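Local coordinates for ribosome-associated protein Y (PSrp-1) (Clostridium acetobutylicum, PDB 3KA5) that probably helps pair active 70S ribosomes into translationally inactive 100S dimers in stationary phase, as a long-form hibernation promoting factor of which this is the C-terminal domain, at residues B[5-10]-B[29-34]; B[21-26]-B[43-48]; B[39-44]-B[51-56]. One frame throughout, in Å; residues are numbered along the deposited sequence.

Interaction 1 of 3, residues B[5-10]-B[29-34]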
loop_
_atom_site.group_PDB
_atom_site.type_symbol
_atom_site.label_atom_id
_atom_site.label_comp_id
_atom_site.label_asym_id
_atom_site.label_seq_id
_atom_site.Cartn_x
_atom_site.Cartn_y
_atom_site.Cartn_z
ATOM N N THR B 5 -0.072 11.223 5.625
ATOM C CA THR B 5 -1.452 11.066 6.056
ATOM C C THR B 5 -1.586 9.711 6.734
ATOM O O THR B 5 -0.760 8.808 6.537
ATOM C CB THR B 5 -2.443 11.111 4.873
ATOM O OG1 THR B 5 -2.198 10.002 3.999
ATOM C CG2 THR B 5 -2.289 12.409 4.102
ATOM N N LYS B 6 -2.624 9.576 7.547
ATOM C CA LYS B 6 -2.870 8.332 8.246
ATOM C C LYS B 6 -3.775 7.457 7.388
ATOM O O LYS B 6 -4.603 7.966 6.634
ATOM C CB LYS B 6 -3.542 8.609 9.594
ATOM C CG LYS B 6 -3.774 7.361 10.429
ATOM C CD LYS B 6 -4.376 7.682 11.797
ATOM C CE LYS B 6 -5.808 8.190 11.687
ATOM N NZ LYS B 6 -6.412 8.415 13.032
ATOM N N ARG B 7 -3.600 6.143 7.495
ATOM C CA ARG B 7 -4.416 5.188 6.753
ATOM C C ARG B 7 -5.886 5.526 6.995
ATOM O O ARG B 7 -6.314 5.676 8.142
ATOM C CB ARG B 7 -4.133 3.768 7.243
ATOM C CG ARG B 7 -4.818 2.686 6.442
ATOM C CD ARG B 7 -4.576 1.324 7.067
ATOM N NE ARG B 7 -5.263 1.170 8.344
ATOM C CZ ARG B 7 -4.670 0.801 9.476
ATOM N NH1 ARG B 7 -3.367 0.550 9.501
ATOM N NH2 ARG B 7 -5.383 0.671 10.587
ATOM N N PHE B 8 -6.656 5.633 5.919
ATOM C CA PHE B 8 -8.065 5.992 6.037
ATOM C C PHE B 8 -8.919 4.934 6.720
ATOM O O PHE B 8 -9.714 5.255 7.612
ATOM C CB PHE B 8 -8.653 6.300 4.662
ATOM C CG PHE B 8 -9.880 7.166 4.714
ATOM C CD1 PHE B 8 -9.765 8.543 4.865
ATOM C CD2 PHE B 8 -11.147 6.603 4.655
ATOM C CE1 PHE B 8 -10.899 9.348 4.960
ATOM C CE2 PHE B 8 -12.289 7.399 4.750
ATOM C CZ PHE B 8 -12.163 8.774 4.904
ATOM N N ALA B 9 -8.775 3.680 6.293
ATOM C CA ALA B 9 -9.544 2.577 6.869
ATOM C C ALA B 9 -8.930 2.184 8.202
ATOM O O ALA B 9 -7.985 1.402 8.256
ATOM C CB ALA B 9 -9.547 1.379 5.916
ATOM N N ILE B 10 -9.494 2.720 9.278
ATOM C CA ILE B 10 -8.997 2.479 10.625
ATOM C C ILE B 10 -9.228 1.082 11.190
ATOM O O ILE B 10 -8.341 0.507 11.811
ATOM C CB ILE B 10 -9.604 3.505 11.607
ATOM C CG1 ILE B 10 -9.253 4.925 11.148
ATOM C CG2 ILE B 10 -9.103 3.233 13.015
ATOM C CD1 ILE B 10 -9.840 6.037 12.021
ATOM N N PHE B 29 -5.729 1.739 -5.346
ATOM C CA PHE B 29 -5.085 0.867 -4.376
ATOM C C PHE B 29 -5.715 1.233 -3.041
ATOM O O PHE B 29 -6.265 2.322 -2.903
ATOM C CB PHE B 29 -3.562 1.050 -4.376
ATOM C CG PHE B 29 -3.091 2.333 -3.774
ATOM C CD1 PHE B 29 -2.901 2.443 -2.401
ATOM C CD2 PHE B 29 -2.806 3.422 -4.582
ATOM C CE1 PHE B 29 -2.423 3.632 -1.840
ATOM C CE2 PHE B 29 -2.329 4.614 -4.031
ATOM C CZ PHE B 29 -2.138 4.715 -2.659
ATOM N N PHE B 30 -5.659 0.331 -2.073
ATOM C CA PHE B 30 -6.309 0.586 -0.786
ATOM C C PHE B 30 -5.530 -0.112 0.324
ATOM O O PHE B 30 -5.310 -1.324 0.275
ATOM C CB PHE B 30 -7.753 0.055 -0.877
ATOM C CG PHE B 30 -8.635 0.424 0.288
ATOM C CD1 PHE B 30 -9.173 1.704 0.400
ATOM C CD2 PHE B 30 -8.978 -0.529 1.236
ATOM C CE1 PHE B 30 -10.052 2.016 1.439
ATOM C CE2 PHE B 30 -9.849 -0.225 2.273
ATOM C CZ PHE B 30 -10.387 1.046 2.375
ATOM N N VAL B 31 -5.092 0.663 1.315
ATOM C CA VAL B 31 -4.329 0.134 2.440
ATOM C C VAL B 31 -5.294 -0.214 3.563
ATOM O O VAL B 31 -6.170 0.582 3.898
ATOM C CB VAL B 31 -3.319 1.185 2.966
ATOM C CG1 VAL B 31 -2.470 0.587 4.075
ATOM C CG2 VAL B 31 -2.449 1.685 1.820
ATOM N N PHE B 32 -5.141 -1.393 4.152
ATOM C CA PHE B 32 -6.038 -1.789 5.229
ATOM C C PHE B 32 -5.406 -2.782 6.191
ATOM O O PHE B 32 -4.404 -3.427 5.879
ATOM C CB PHE B 32 -7.321 -2.396 4.647
ATOM C CG PHE B 32 -7.130 -3.762 4.030
ATOM C CD1 PHE B 32 -7.649 -4.891 4.645
ATOM C CD2 PHE B 32 -6.434 -3.912 2.831
ATOM C CE1 PHE B 32 -7.479 -6.160 4.083
ATOM C CE2 PHE B 32 -6.258 -5.176 2.258
ATOM C CZ PHE B 32 -6.783 -6.300 2.886
ATOM N N GLN B 33 -6.003 -2.890 7.369
ATOM C CA GLN B 33 -5.542 -3.826 8.384
ATOM C C GLN B 33 -6.323 -5.102 8.103
ATOM O O GLN B 33 -7.541 -5.117 8.248
ATOM C CB GLN B 33 -5.893 -3.292 9.775
ATOM C CG GLN B 33 -5.622 -4.254 10.913
ATOM C CD GLN B 33 -4.168 -4.281 11.316
ATOM O OE1 GLN B 33 -3.299 -4.642 10.524
ATOM N NE2 GLN B 33 -3.893 -3.894 12.557
ATOM N N ASN B 34 -5.635 -6.157 7.676
ATOM C CA ASN B 34 -6.298 -7.422 7.372
ATOM C C ASN B 34 -6.734 -8.077 8.677
ATOM O O ASN B 34 -5.900 -8.395 9.522
ATOM C CB ASN B 34 -5.342 -8.355 6.620
ATOM C CG ASN B 34 -6.047 -9.569 6.045
ATOM O OD1 ASN B 34 -6.885 -10.177 6.704
ATOM N ND2 ASN B 34 -5.703 -9.933 4.813
HETATM O O HOH W 1 -7.455 2.975 3.835
HETATM O O HOH W 2 -8.280 -1.289 7.720
#
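R7 and A9 meet strand 29-34 at V31, F30 and Q33. The R7 aliphatic chain crosses the V31 side chain. R7 CD lies 3.7 Å from V31 CG1, and R7 CG sits against the V31 carbonyl oxygen. Further out, R7 NH2 reaches Q33 CB, which lies over one face of the guanidinium. A9 makes the other apolar touch: A9 CB is 3.7 Å from F30 CZ, at the tip of the ring.

No direct hydrogen bond joins the two segments. Two waters do the bridging instead. One accepts from A9 N and donates to V31 O at 2.7 Å; it also lies over the rim of one face of the F30 ring. The other donates to A9 O and accepts from Q33 N at 2.8 Å.

The R7 head group is held by its own segment. The chain bends at chi3 (69°), which turns NE off the line of the extended part and toward A9 O. R7 NE gives a nearly straight bond to A9 O at 2.7 Å, with an N-H...O angle of 169°. R7 NH2 gives a longer one to I10 O, meeting it from above the carbonyl plane. Both acceptors lie close to the guanidinium plane.

Behind the contact, F30 and F32 pack on helix 15-25. The stretch following strand 2-6 is thus laid against strand 29-34 of its own chain, while T5 and K6 of that strand pair in parallel with a strand of the second subunit. The join is apolar packing and water relays. A9 O is gripped twice, by R7 NE and a water, and the R7 head is fixed flat by its own segment.

Interaction 2 of 3, residues B[21-26]-B[43-48]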
loop_
_atom_site.group_PDB
_atom_site.type_symbol
_atom_site.label_atom_id
_atom_site.label_comp_id
_atom_site.label_asym_id
_atom_site.label_seq_id
_atom_site.Cartn_x
_atom_site.Cartn_y
_atom_site.Cartn_z
ATOM N N GLU B 21 -14.520 -1.910 -0.903
ATOM C CA GLU B 21 -14.324 -0.538 -0.430
ATOM C C GLU B 21 -13.492 0.269 -1.411
ATOM O O GLU B 21 -13.792 1.437 -1.692
ATOM C CB GLU B 21 -13.617 -0.539 0.926
ATOM C CG GLU B 21 -14.514 -0.856 2.096
ATOM C CD GLU B 21 -15.603 0.178 2.269
ATOM O OE1 GLU B 21 -15.281 1.382 2.285
ATOM O OE2 GLU B 21 -16.776 -0.210 2.390
HETATM N N MSE B 22 -12.433 -0.343 -1.927
HETATM C CA MSE B 22 -11.583 0.362 -2.872
HETATM C C MSE B 22 -12.402 0.807 -4.069
HETATM O O MSE B 22 -12.266 1.936 -4.535
HETATM C CB MSE B 22 -10.423 -0.525 -3.335
HETATM C CG MSE B 22 -9.556 0.126 -4.396
HETATM SE SE MSE B 22 -8.119 -1.073 -4.912
HETATM C CE MSE B 22 -9.170 -2.581 -5.456
ATOM N N GLU B 23 -13.269 -0.071 -4.561
ATOM C CA GLU B 23 -14.098 0.267 -5.709
ATOM C C GLU B 23 -15.183 1.300 -5.398
ATOM O O GLU B 23 -15.405 2.226 -6.180
ATOM C CB GLU B 23 -14.732 -0.997 -6.282
ATOM C CG GLU B 23 -13.723 -1.943 -6.901
ATOM C CD GLU B 23 -12.967 -1.299 -8.047
ATOM O OE1 GLU B 23 -13.627 -0.768 -8.964
ATOM O OE2 GLU B 23 -11.719 -1.322 -8.031
ATOM N N LEU B 24 -15.856 1.139 -4.262
ATOM C CA LEU B 24 -16.919 2.062 -3.866
ATOM C C LEU B 24 -16.375 3.468 -3.663
ATOM O O LEU B 24 -17.054 4.453 -3.956
ATOM C CB LEU B 24 -17.581 1.588 -2.564
ATOM C CG LEU B 24 -18.406 0.299 -2.626
ATOM C CD1 LEU B 24 -18.783 -0.145 -1.216
ATOM C CD2 LEU B 24 -19.649 0.528 -3.460
ATOM N N LEU B 25 -15.146 3.552 -3.164
ATOM C CA LEU B 25 -14.505 4.839 -2.902
ATOM C C LEU B 25 -13.784 5.423 -4.116
ATOM O O LEU B 25 -13.386 6.591 -4.108
ATOM C CB LEU B 25 -13.540 4.692 -1.733
ATOM C CG LEU B 25 -14.226 4.322 -0.414
ATOM C CD1 LEU B 25 -13.177 3.909 0.611
ATOM C CD2 LEU B 25 -15.057 5.506 0.090
ATOM N N GLY B 26 -13.610 4.604 -5.151
ATOM C CA GLY B 26 -12.978 5.066 -6.374
ATOM C C GLY B 26 -11.465 5.127 -6.445
ATOM O O GLY B 26 -10.912 5.905 -7.235
ATOM N N VAL B 43 -4.503 -3.744 -1.281
ATOM C CA VAL B 43 -5.142 -4.343 -2.442
ATOM C C VAL B 43 -5.052 -3.305 -3.543
ATOM O O VAL B 43 -4.970 -2.106 -3.272
ATOM C CB VAL B 43 -6.634 -4.727 -2.197
ATOM C CG1 VAL B 43 -6.716 -5.972 -1.339
ATOM C CG2 VAL B 43 -7.380 -3.587 -1.530
ATOM N N TYR B 44 -5.041 -3.763 -4.786
ATOM C CA TYR B 44 -4.949 -2.855 -5.916
ATOM C C TYR B 44 -5.546 -3.508 -7.148
ATOM O O TYR B 44 -5.740 -4.723 -7.186
ATOM C CB TYR B 44 -3.481 -2.475 -6.161
ATOM C CG TYR B 44 -2.605 -3.642 -6.569
ATOM C CD1 TYR B 44 -2.369 -3.925 -7.913
ATOM C CD2 TYR B 44 -2.043 -4.481 -5.611
ATOM C CE1 TYR B 44 -1.590 -5.020 -8.296
ATOM C CE2 TYR B 44 -1.264 -5.584 -5.984
ATOM C CZ TYR B 44 -1.046 -5.844 -7.325
ATOM O OH TYR B 44 -0.284 -6.934 -7.699
ATOM N N LYS B 45 -5.857 -2.695 -8.148
ATOM C CA LYS B 45 -6.431 -3.205 -9.382
ATOM C C LYS B 45 -5.314 -3.317 -10.410
ATOM O O LYS B 45 -4.568 -2.366 -10.626
ATOM C CB LYS B 45 -7.521 -2.257 -9.887
ATOM C CG LYS B 45 -8.371 -2.840 -11.001
ATOM C CD LYS B 45 -9.660 -2.057 -11.183
ATOM C CE LYS B 45 -10.611 -2.804 -12.096
ATOM N NZ LYS B 45 -11.930 -2.121 -12.196
ATOM N N ARG B 46 -5.190 -4.487 -11.024
ATOM C CA ARG B 46 -4.156 -4.709 -12.027
ATOM C C ARG B 46 -4.739 -4.843 -13.430
ATOM O O ARG B 46 -5.790 -5.456 -13.617
ATOM C CB ARG B 46 -3.341 -5.959 -11.671
ATOM C CG ARG B 46 -4.128 -7.035 -10.938
ATOM C CD ARG B 46 -3.251 -8.224 -10.546
ATOM N NE ARG B 46 -3.135 -9.214 -11.615
ATOM C CZ ARG B 46 -2.388 -10.314 -11.543
ATOM N NH1 ARG B 46 -1.679 -10.574 -10.453
ATOM N NH2 ARG B 46 -2.353 -11.157 -12.563
ATOM N N LYS B 47 -4.057 -4.251 -14.410
ATOM C CA LYS B 47 -4.492 -4.318 -15.803
ATOM C C LYS B 47 -4.477 -5.771 -16.252
ATOM O O LYS B 47 -3.542 -6.225 -16.914
ATOM C CB LYS B 47 -3.566 -3.487 -16.696
ATOM C CG LYS B 47 -3.968 -2.026 -16.833
ATOM C CD LYS B 47 -5.287 -1.892 -17.586
ATOM C CE LYS B 47 -5.631 -0.436 -17.875
ATOM N NZ LYS B 47 -5.842 0.355 -16.630
ATOM N N ASP B 48 -5.527 -6.492 -15.879
ATOM C CA ASP B 48 -5.670 -7.904 -16.199
ATOM C C ASP B 48 -7.081 -8.319 -15.805
ATOM O O ASP B 48 -7.539 -9.418 -16.124
ATOM C CB ASP B 48 -4.637 -8.717 -15.410
ATOM C CG ASP B 48 -4.872 -10.210 -15.499
ATOM O OD1 ASP B 48 -4.977 -10.733 -16.628
ATOM O OD2 ASP B 48 -4.943 -10.865 -14.435
#
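M22 and E23 of helix 15-25 face V43 and K45 of strand 39-45. This is one helix packed on an antiparallel sheet, in a small alpha+beta domain, the C-terminal domain of the long HPF subfamily. The short segments 21-25 and 43-45 pass at 9.8 Å between axes, with 54° between their directions.

The van der Waals part rests on M22, a selenomethionine. With CG anti to the backbone N (chi1 176°) and SE anti to CA in turn, the chain is extended as far as SE, which meets the strand backbone. M22 SE is 3.7 Å from V43 O and 3.8 Å from Y44 CA. The chain bends at chi3, and CE comes near Y44 C. The apolar side-chain pair is looser, M22 SE to V43 CG2 at 4.3 Å. F30 and Y51 also pack on M22, which is buried.

Within the segments, the helix ends in a Schellman motif at G26, which takes up positive phi. Past the strand, R46 makes a salt bridge to D48, and D48 also bonds N50.

The charged part lies beside M22, at the exposed K45. E23 bends at chi2 (-60°), and its side chain crosses the extended K45 chain at about a right angle. E23 OE1 and K45 NZ make a long salt bridge of 3.9 Å. The other carboxylate oxygen, E23 OE2, touches the lysine chain at K45 CD, 3.8 Å away.

Interaction 3 of 3, residues B[39-44]-B[51-56]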
loop_
_atom_site.group_PDB
_atom_site.type_symbol
_atom_site.label_atom_id
_atom_site.label_comp_id
_atom_site.label_asym_id
_atom_site.label_seq_id
_atom_site.Cartn_x
_atom_site.Cartn_y
_atom_site.Cartn_z
ATOM N N GLU B 39 -2.424 -7.961 10.103
ATOM C CA GLU B 39 -1.334 -7.200 9.503
ATOM C C GLU B 39 -1.842 -6.271 8.409
ATOM O O GLU B 39 -2.902 -6.498 7.826
ATOM C CB GLU B 39 -0.279 -8.148 8.922
ATOM C CG GLU B 39 0.279 -9.143 9.931
ATOM C CD GLU B 39 1.241 -10.133 9.304
ATOM O OE1 GLU B 39 1.173 -10.324 8.072
ATOM O OE2 GLU B 39 2.056 -10.730 10.042
ATOM N N VAL B 40 -1.081 -5.215 8.145
ATOM C CA VAL B 40 -1.449 -4.263 7.111
ATOM C C VAL B 40 -1.184 -4.897 5.754
ATOM O O VAL B 40 -0.133 -5.502 5.525
ATOM C CB VAL B 40 -0.632 -2.964 7.221
ATOM C CG1 VAL B 40 -0.864 -2.099 6.000
ATOM C CG2 VAL B 40 -1.030 -2.206 8.474
ATOM N N ASN B 41 -2.157 -4.763 4.865
ATOM C CA ASN B 41 -2.074 -5.294 3.511
ATOM C C ASN B 41 -2.498 -4.177 2.564
ATOM O O ASN B 41 -3.038 -3.156 2.997
ATOM C CB ASN B 41 -3.045 -6.460 3.319
ATOM C CG ASN B 41 -2.590 -7.745 3.995
ATOM O OD1 ASN B 41 -1.560 -7.799 4.674
ATOM N ND2 ASN B 41 -3.371 -8.797 3.805
ATOM N N VAL B 42 -2.272 -4.382 1.274
ATOM C CA VAL B 42 -2.656 -3.403 0.270
ATOM C C VAL B 42 -3.279 -4.120 -0.923
ATOM O O VAL B 42 -2.672 -5.027 -1.491
ATOM C CB VAL B 42 -1.431 -2.600 -0.228
ATOM C CG1 VAL B 42 -1.873 -1.537 -1.229
ATOM C CG2 VAL B 42 -0.717 -1.947 0.961
ATOM N N VAL B 43 -4.503 -3.744 -1.281
ATOM C CA VAL B 43 -5.142 -4.343 -2.442
ATOM C C VAL B 43 -5.052 -3.305 -3.543
ATOM O O VAL B 43 -4.970 -2.106 -3.272
ATOM C CB VAL B 43 -6.634 -4.727 -2.197
ATOM C CG1 VAL B 43 -6.716 -5.972 -1.339
ATOM C CG2 VAL B 43 -7.380 -3.587 -1.530
ATOM N N TYR B 44 -5.041 -3.763 -4.786
ATOM C CA TYR B 44 -4.949 -2.855 -5.916
ATOM C C TYR B 44 -5.546 -3.508 -7.148
ATOM O O TYR B 44 -5.740 -4.723 -7.186
ATOM C CB TYR B 44 -3.481 -2.475 -6.161
ATOM C CG TYR B 44 -2.605 -3.642 -6.569
ATOM C CD1 TYR B 44 -2.369 -3.925 -7.913
ATOM C CD2 TYR B 44 -2.043 -4.481 -5.611
ATOM C CE1 TYR B 44 -1.590 -5.020 -8.296
ATOM C CE2 TYR B 44 -1.264 -5.584 -5.984
ATOM C CZ TYR B 44 -1.046 -5.844 -7.325
ATOM O OH TYR B 44 -0.284 -6.934 -7.699
ATOM N N TYR B 51 -7.602 -8.577 -9.170
ATOM C CA TYR B 51 -7.162 -7.666 -8.127
ATOM C C TYR B 51 -5.946 -8.296 -7.481
ATOM O O TYR B 51 -5.811 -9.518 -7.471
ATOM C CB TYR B 51 -8.267 -7.493 -7.081
ATOM C CG TYR B 51 -9.482 -6.749 -7.587
ATOM C CD1 TYR B 51 -9.459 -5.365 -7.741
ATOM C CD2 TYR B 51 -10.646 -7.431 -7.937
ATOM C CE1 TYR B 51 -10.568 -4.677 -8.231
ATOM C CE2 TYR B 51 -11.759 -6.751 -8.429
ATOM C CZ TYR B 51 -11.711 -5.376 -8.573
ATOM O OH TYR B 51 -12.802 -4.694 -9.065
ATOM N N GLY B 52 -5.061 -7.461 -6.950
ATOM C CA GLY B 52 -3.884 -7.974 -6.288
ATOM C C GLY B 52 -3.925 -7.626 -4.814
ATOM O O GLY B 52 -4.529 -6.628 -4.415
ATOM N N LEU B 53 -3.284 -8.465 -4.010
ATOM C CA LEU B 53 -3.208 -8.276 -2.573
ATOM C C LEU B 53 -1.739 -8.380 -2.191
ATOM O O LEU B 53 -1.109 -9.401 -2.430
ATOM C CB LEU B 53 -3.996 -9.369 -1.852
ATOM C CG LEU B 53 -3.914 -9.363 -0.325
ATOM C CD1 LEU B 53 -4.684 -8.184 0.231
ATOM C CD2 LEU B 53 -4.488 -10.658 0.215
ATOM N N ILE B 54 -1.194 -7.315 -1.617
ATOM C CA ILE B 54 0.203 -7.302 -1.200
ATOM C C ILE B 54 0.261 -7.567 0.301
ATOM O O ILE B 54 -0.412 -6.890 1.091
ATOM C CB ILE B 54 0.859 -5.937 -1.518
ATOM C CG1 ILE B 54 0.694 -5.629 -3.011
ATOM C CG2 ILE B 54 2.335 -5.957 -1.132
ATOM C CD1 ILE B 54 1.121 -4.231 -3.413
ATOM N N GLU B 55 1.054 -8.565 0.680
ATOM C CA GLU B 55 1.221 -8.953 2.077
ATOM C C GLU B 55 2.693 -8.860 2.443
ATOM O O GLU B 55 3.563 -9.015 1.587
ATOM C CB GLU B 55 0.796 -10.407 2.300
ATOM C CG GLU B 55 -0.473 -10.844 1.624
ATOM C CD GLU B 55 -0.695 -12.339 1.776
ATOM O OE1 GLU B 55 0.142 -13.123 1.273
ATOM O OE2 GLU B 55 -1.698 -12.731 2.404
ATOM N N PRO B 56 2.994 -8.629 3.727
ATOM C CA PRO B 56 4.394 -8.535 4.148
ATOM C C PRO B 56 5.067 -9.903 4.066
ATOM O O PRO B 56 6.273 -10.011 3.825
ATOM C CB PRO B 56 4.288 -8.018 5.579
ATOM C CG PRO B 56 2.979 -8.601 6.048
ATOM C CD PRO B 56 2.081 -8.375 4.856
HETATM O O HOH W 3 -0.517 -9.016 -5.762
#
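The Y44 ring lies over G52, across an antiparallel hairpin. Its CG occupies the crowded position between the backbone N and the carbonyl carbon (chi1 64°), and the ring spreads over the opposite strand. G52 has no side chain, and the ring lies directly over its CA. G52 CA stands 3.9 Å from the ring centroid, a CH-pi contact offset toward the rim. I54 meets the same ring obliquely, with I54 CG1 3.6 Å from Y44 CE2. A water bonds Y44 OH and, weakly, accepts from L53 N.

V43 and L53, a non-hydrogen-bonded pair, point to the face opposite the Y44 ring. Their side chains cross, and V43 CG1 to L53 CD1 is tight at 3.4 Å. V42 and I54 share the Y44 face and touch through their CB atoms.

Hydrogen-bonded pairs hold these side chains in register. V42 and I54 exchange two backbone bonds; I54 N to V42 O is the shorter, at 2.7 Å. Y44 and G52 exchange two more. Near the end of the hairpin, E39 crosses P56, with E39 OE1 3.2 Å from P56 CG.

Within this chain, strand 39-45 is the middle strand, flanked by 29-34 and 51-55. Y51 and L53 pack against helix 15-25. On the opposite face, I54 meets F29 of the second subunit, and V42 meets V31 of that subunit. Residues 51-55 pair in parallel with a strand of that chain, carrying the sheet across the dimer interface.

How the interactions relate
The three contacts build one small domain around the sheet 29-34, 39-45, 51-55. Interaction 1 sets residues 5-10 beside the edge strand, interaction 2 seats the helix on the sheet, and interaction 3 forms its hairpin. Interactions 2 and 3 share V43 and Y44, and their centres are about 11 Å apart. F30 N probably bonds V43 O at 2.8 Å, which joins interaction 1 to both. N34 N probably bonds E39 O at 2.8 Å, a second tie from interaction 1 to interaction 3. M22 CE lies 3.6 Å from Y51 CD1, joining interaction 2 to interaction 3 on the helix side of the sheet. Interactions 1 and 3 both touch the second subunit, consistent with a dimerising domain.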